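Local coordinates for 3-deoxy-D-manno-octulosonate 8-phosphate phosphatase KdsC (Xanthomonas campestris pv. campestris, PDB 4NAV) that probably hydrolyses 3-deoxy-D-manno-octulosonate 8-phosphate to 3-deoxy-D-manno-octulosonate and inorganic phosphate as a magnesium-dependent homotetrameric phosphatase of the haloacid dehalogenase type, at the interface of chains A and B. Numbering follows the deposited sequence. Chains: chain A/B, Hypothetical protein XCC279.

Contact 1: the interface of chains A and B. Residues chain A 3, 51, 54, 58, 160, 164; chain B 119-120, 139, 141.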
loop_
_atom_site.group_PDB
_atom_site.type_symbol
_atom_site.label_atom_id
_atom_site.label_comp_id
_atom_site.label_asym_id
_atom_site.label_seq_id
_atom_site.Cartn_x
_atom_site.Cartn_y
_atom_site.Cartn_z
ATOM N N TYR A 3 -11.112 25.735 -3.821
ATOM C CA TYR A 3 -11.307 24.441 -4.485
ATOM C C TYR A 3 -12.764 24.245 -4.854
ATOM O O TYR A 3 -13.636 24.488 -4.027
ATOM C CB TYR A 3 -10.872 23.329 -3.558
ATOM C CG TYR A 3 -11.427 21.947 -3.836
ATOM C CD1 TYR A 3 -10.848 21.089 -4.779
ATOM C CD2 TYR A 3 -12.477 21.455 -3.075
ATOM C CE1 TYR A 3 -11.327 19.795 -4.981
ATOM C CE2 TYR A 3 -12.965 20.188 -3.275
ATOM C CZ TYR A 3 -12.399 19.356 -4.218
ATOM O OH TYR A 3 -12.938 18.078 -4.352
ATOM N N LEU A 51 -11.705 8.925 3.578
ATOM C CA LEU A 51 -12.216 10.053 2.781
ATOM C C LEU A 51 -13.417 9.627 1.970
ATOM O O LEU A 51 -14.411 10.343 1.887
ATOM C CB LEU A 51 -11.176 10.609 1.833
ATOM C CG LEU A 51 -9.879 11.124 2.471
ATOM C CD1 LEU A 51 -8.921 11.676 1.389
ATOM C CD2 LEU A 51 -10.121 12.163 3.566
ATOM N N GLN A 54 -16.320 9.435 4.554
ATOM C CA GLN A 54 -16.840 10.743 4.823
ATOM C C GLN A 54 -17.697 11.217 3.628
ATOM O O GLN A 54 -18.790 11.728 3.832
ATOM C CB GLN A 54 -15.709 11.730 5.110
ATOM C CG GLN A 54 -16.166 13.089 5.627
ATOM C CD GLN A 54 -17.042 12.958 6.871
ATOM O OE1 GLN A 54 -16.605 12.458 7.897
ATOM N NE2 GLN A 54 -18.268 13.445 6.789
ATOM N N GLN A 58 -22.029 11.965 3.495
ATOM C CA GLN A 58 -22.469 13.297 3.150
ATOM C C GLN A 58 -23.513 13.264 2.080
ATOM O O GLN A 58 -24.472 14.058 2.117
ATOM C CB GLN A 58 -21.305 14.095 2.697
ATOM C CG GLN A 58 -20.235 14.097 3.739
ATOM C CD GLN A 58 -20.345 15.236 4.658
ATOM O OE1 GLN A 58 -20.859 15.115 5.778
ATOM N NE2 GLN A 58 -19.902 16.401 4.178
ATOM N N ARG A 160 -14.761 9.749 -2.935
ATOM C CA ARG A 160 -14.920 11.054 -2.356
ATOM C C ARG A 160 -14.946 12.084 -3.465
ATOM O O ARG A 160 -15.778 13.006 -3.460
ATOM C CB ARG A 160 -13.775 11.382 -1.395
ATOM C CG ARG A 160 -13.806 12.798 -0.813
ATOM C CD ARG A 160 -15.161 13.085 -0.169
ATOM N NE ARG A 160 -15.121 14.313 0.634
ATOM C CZ ARG A 160 -14.568 14.423 1.843
ATOM N NH1 ARG A 160 -13.958 13.382 2.420
ATOM N NH2 ARG A 160 -14.618 15.589 2.472
ATOM N N ASP A 164 -17.918 14.722 -3.815
ATOM C CA ASP A 164 -17.723 16.170 -3.806
ATOM C C ASP A 164 -18.366 16.870 -5.010
ATOM O O ASP A 164 -19.044 17.894 -4.855
ATOM C CB ASP A 164 -16.255 16.486 -3.758
ATOM C CG ASP A 164 -15.601 16.063 -2.454
ATOM O OD1 ASP A 164 -16.316 15.804 -1.458
ATOM O OD2 ASP A 164 -14.351 16.043 -2.410
ATOM N N ASP B 119 -9.570 15.906 7.811
ATOM C CA ASP B 119 -10.932 15.986 7.249
ATOM C C ASP B 119 -11.925 16.711 8.189
ATOM O O ASP B 119 -11.591 17.143 9.290
ATOM C CB ASP B 119 -11.444 14.567 6.928
ATOM C CG ASP B 119 -12.409 14.524 5.724
ATOM O OD1 ASP B 119 -12.766 15.544 5.162
ATOM O OD2 ASP B 119 -12.832 13.437 5.336
ATOM N N LEU B 120 -13.147 16.833 7.714
ATOM C CA LEU B 120 -14.195 17.641 8.362
ATOM C C LEU B 120 -14.364 17.504 9.881
ATOM O O LEU B 120 -14.473 18.494 10.563
ATOM C CB LEU B 120 -15.519 17.340 7.681
ATOM C CG LEU B 120 -15.561 17.780 6.216
ATOM C CD1 LEU B 120 -16.662 17.078 5.444
ATOM C CD2 LEU B 120 -15.696 19.304 6.121
ATOM N N HIS B 139 -7.961 16.502 2.913
ATOM C CA HIS B 139 -9.038 16.982 2.055
ATOM C C HIS B 139 -8.916 18.483 1.783
ATOM O O HIS B 139 -8.589 19.221 2.687
ATOM C CB HIS B 139 -10.396 16.741 2.673
ATOM C CG HIS B 139 -11.504 16.969 1.704
ATOM N ND1 HIS B 139 -11.948 15.995 0.840
ATOM C CD2 HIS B 139 -12.193 18.091 1.389
ATOM C CE1 HIS B 139 -12.903 16.488 0.071
ATOM N NE2 HIS B 139 -13.081 17.757 0.396
ATOM N N TRP B 141 -10.965 20.920 1.469
ATOM C CA TRP B 141 -11.697 21.759 2.412
ATOM C C TRP B 141 -10.955 22.073 3.709
ATOM O O TRP B 141 -11.221 23.123 4.315
ATOM C CB TRP B 141 -13.065 21.185 2.753
ATOM C CG TRP B 141 -13.956 21.176 1.618
ATOM C CD1 TRP B 141 -14.017 22.092 0.619
ATOM C CD2 TRP B 141 -14.965 20.209 1.346
ATOM N NE1 TRP B 141 -14.997 21.739 -0.278
ATOM C CE2 TRP B 141 -15.595 20.589 0.142
ATOM C CE3 TRP B 141 -15.402 19.052 2.002
ATOM C CZ2 TRP B 141 -16.623 19.846 -0.437
ATOM C CZ3 TRP B 141 -16.444 18.300 1.427
ATOM C CH2 TRP B 141 -17.041 18.699 0.224
#
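A:Arg160 meets B:Asp119 tip to tip, a textbook end-on pairing of guanidinium and carboxylate and the ionic core of this patch. A:Arg160 NH1 donates to the carboxylate oxygen OD2 of B:Asp119 at 3.1 Å, a nearly straight bond (172° at H) that is also a salt bridge. A:Arg160 NH2 reaches B:Asp119 OD1 at 3.3 Å on its syn lone pair. The two planes are nearly coplanar.

Within chain A, further polar bonds fix the rotation of the guanidinium. A:Arg160 NE forms a salt bridge with OD1 of A:Asp164 at 2.8 Å, in the guanidinium plane, and NH1 also donates to the backbone O of A:Leu51. The arginine chain bends at chi2 (53°) to bring its head between these acceptors. The phenol OH of A:Tyr3 donates to OD2 of A:Asp164 at 3.1 Å, a second-shell bond on the anti side.

Aromatic contacts come next. The imidazole of B:His139 stacks on one face of the guanidinium, planes 18° apart, with A:Arg160 NH2 over the ring in a cation-pi contact. A:Asp164 meets B:His139 tip to tip, its carboxylate nearly perpendicular to the ring, and its OD1 lies 3.4 Å from CH2 of B:Trp141. A:Tyr3 turns its ring edge toward NE1 of the B:Trp141 indole.

Van der Waals packing flanks the charged pair: methyl CD2 of A:Leu51 and the A:Gln54 methylenes lie against the B:Asp119 carboxylate, and methyl CD1 of B:Leu120 meets the amide NE2 of A:Gln58 tip to tip.

The patch joins helices 50-61 and 158-169 and the N-terminal segment of chain A to loop residues, the 3-10 helix 120-122 and helix 140-143 of chain B. It lies beside B:Asp118, a predicted magnesium ligand, and may help to steady the active-site loop that carries it.

Contact 2: the interface of chains A and B. Residues chain A 48-50; chain B 28, 34, 36, 118.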
loop_
_atom_site.group_PDB
_atom_site.type_symbol
_atom_site.label_atom_id
_atom_site.label_comp_id
_atom_site.label_asym_id
_atom_site.label_seq_id
_atom_site.Cartn_x
_atom_site.Cartn_y
_atom_site.Cartn_z
ATOM N N PHE A 48 -10.975 -0.225 2.606
ATOM C CA PHE A 48 -11.739 0.973 2.259
ATOM C C PHE A 48 -10.985 2.194 2.764
ATOM O O PHE A 48 -9.956 2.051 3.418
ATOM C CB PHE A 48 -13.127 0.916 2.892
ATOM C CG PHE A 48 -13.920 -0.266 2.461
ATOM C CD1 PHE A 48 -14.685 -0.214 1.315
ATOM C CD2 PHE A 48 -13.843 -1.454 3.154
ATOM C CE1 PHE A 48 -15.404 -1.329 0.891
ATOM C CE2 PHE A 48 -14.542 -2.568 2.726
ATOM C CZ PHE A 48 -15.331 -2.505 1.599
ATOM N N ASN A 49 -11.481 3.382 2.423
ATOM C CA ASN A 49 -10.776 4.630 2.625
ATOM C C ASN A 49 -11.660 5.591 3.409
ATOM O O ASN A 49 -12.811 5.756 3.041
ATOM C CB ASN A 49 -10.482 5.239 1.267
ATOM C CG ASN A 49 -9.839 6.611 1.377
ATOM O OD1 ASN A 49 -10.519 7.617 1.637
ATOM N ND2 ASN A 49 -8.540 6.679 1.072
ATOM N N VAL A 50 -11.123 6.285 4.411
ATOM C CA VAL A 50 -11.958 7.148 5.229
ATOM C C VAL A 50 -12.461 8.385 4.542
ATOM O O VAL A 50 -13.533 8.849 4.883
ATOM C CB VAL A 50 -11.294 7.606 6.545
ATOM C CG1 VAL A 50 -10.970 6.384 7.413
ATOM C CG2 VAL A 50 -10.059 8.475 6.282
ATOM N N ASP B 28 -7.106 8.669 11.877
ATOM C CA ASP B 28 -7.267 8.300 10.474
ATOM C C ASP B 28 -7.029 9.439 9.542
ATOM O O ASP B 28 -7.641 10.507 9.654
ATOM C CB ASP B 28 -8.624 7.688 10.225
ATOM C CG ASP B 28 -8.698 6.297 10.750
ATOM O OD1 ASP B 28 -7.987 5.402 10.187
ATOM O OD2 ASP B 28 -9.395 6.108 11.756
ATOM N N GLY B 34 -5.327 6.809 5.791
ATOM C CA GLY B 34 -6.760 6.886 5.608
ATOM C C GLY B 34 -7.437 5.554 5.430
ATOM O O GLY B 34 -8.670 5.476 5.340
ATOM N N LEU B 36 -8.823 1.774 6.062
ATOM C CA LEU B 36 -9.395 0.853 7.023
ATOM C C LEU B 36 -9.513 -0.522 6.395
ATOM O O LEU B 36 -10.292 -0.734 5.465
ATOM C CB LEU B 36 -10.788 1.301 7.478
ATOM C CG LEU B 36 -10.838 2.475 8.450
ATOM C CD1 LEU B 36 -12.292 2.899 8.727
ATOM C CD2 LEU B 36 -10.154 2.143 9.756
ATOM N N ASP B 118 -7.085 15.833 9.153
ATOM C CA ASP B 118 -7.130 15.712 7.677
ATOM C C ASP B 118 -8.490 15.929 7.020
ATOM O O ASP B 118 -8.560 16.105 5.799
ATOM C CB ASP B 118 -6.640 14.337 7.254
ATOM C CG ASP B 118 -7.577 13.217 7.695
ATOM O OD1 ASP B 118 -7.901 13.130 8.912
ATOM O OD2 ASP B 118 -8.002 12.438 6.809
#
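A:Val50 points its two methyls at chain B and forms the apolar centre of this strand-to-helix junction. CG1 of A:Val50 packs 3.9 Å from CB of B:Asp28, the two side chains crossing at about a right angle. The same CG1 of A:Val50 lies 4.0 Å from CD1 of B:Leu36. CG2 of A:Val50 rests over the backbone of B:Gly34, 3.7 Å from its CA. With CG1 anti to the carbonyl carbon (chi1 -61°), both methyls straddle the carbonyl O of B:Gly34, CG1 reaching on to B:Asp28 and B:Leu36 and CG2 to the glycine CA.

Outward from this centre the backbones supply the polar rim. The amide N of A:Val50, first residue of helix 50-61, donates to the carbonyl O of B:Gly34 at 2.7 Å, so a helix N-terminus uses a peptide oxygen of the partner chain. Farther along, A:Phe48 and B:Leu36 form an antiparallel bridge. The N of B:Leu36 donates to O of A:Phe48 at 2.9 Å, and the N of A:Phe48 returns a bond to O of B:Leu36.

On the active-site side lie the carboxylates of B:Asp28 and, close by, B:Asp118, predicted to bind substrate and magnesium respectively. In haloacid dehalogenase phosphatases an aspartate such as B:Asp28, two residues after the nucleophile, acts as the general acid-base. The contact pairs strand 44-49 of one subunit with strand 35-38 of the next and sets A:Val50 beside the neighbour's presumed catalytic residues, probably helping to shape that active site.

The C-alpha centres of contact 1 and contact 2 lie about 11 Å apart, and helix 50-61 of chain A serves both: its first residue belongs to contact 2, and A:Leu51, A:Gln54 and A:Gln58 to contact 1. On the other side, B:Asp118 and B:Asp119 are sequence neighbours divided between the two. Contact 1 relies on charged and aromatic side chains, contact 2 largely on backbone pairing, so different forces hold chain A against one active-site region of chain B. Assembly of the homotetramer and the shape of the catalytic pocket may therefore be linked.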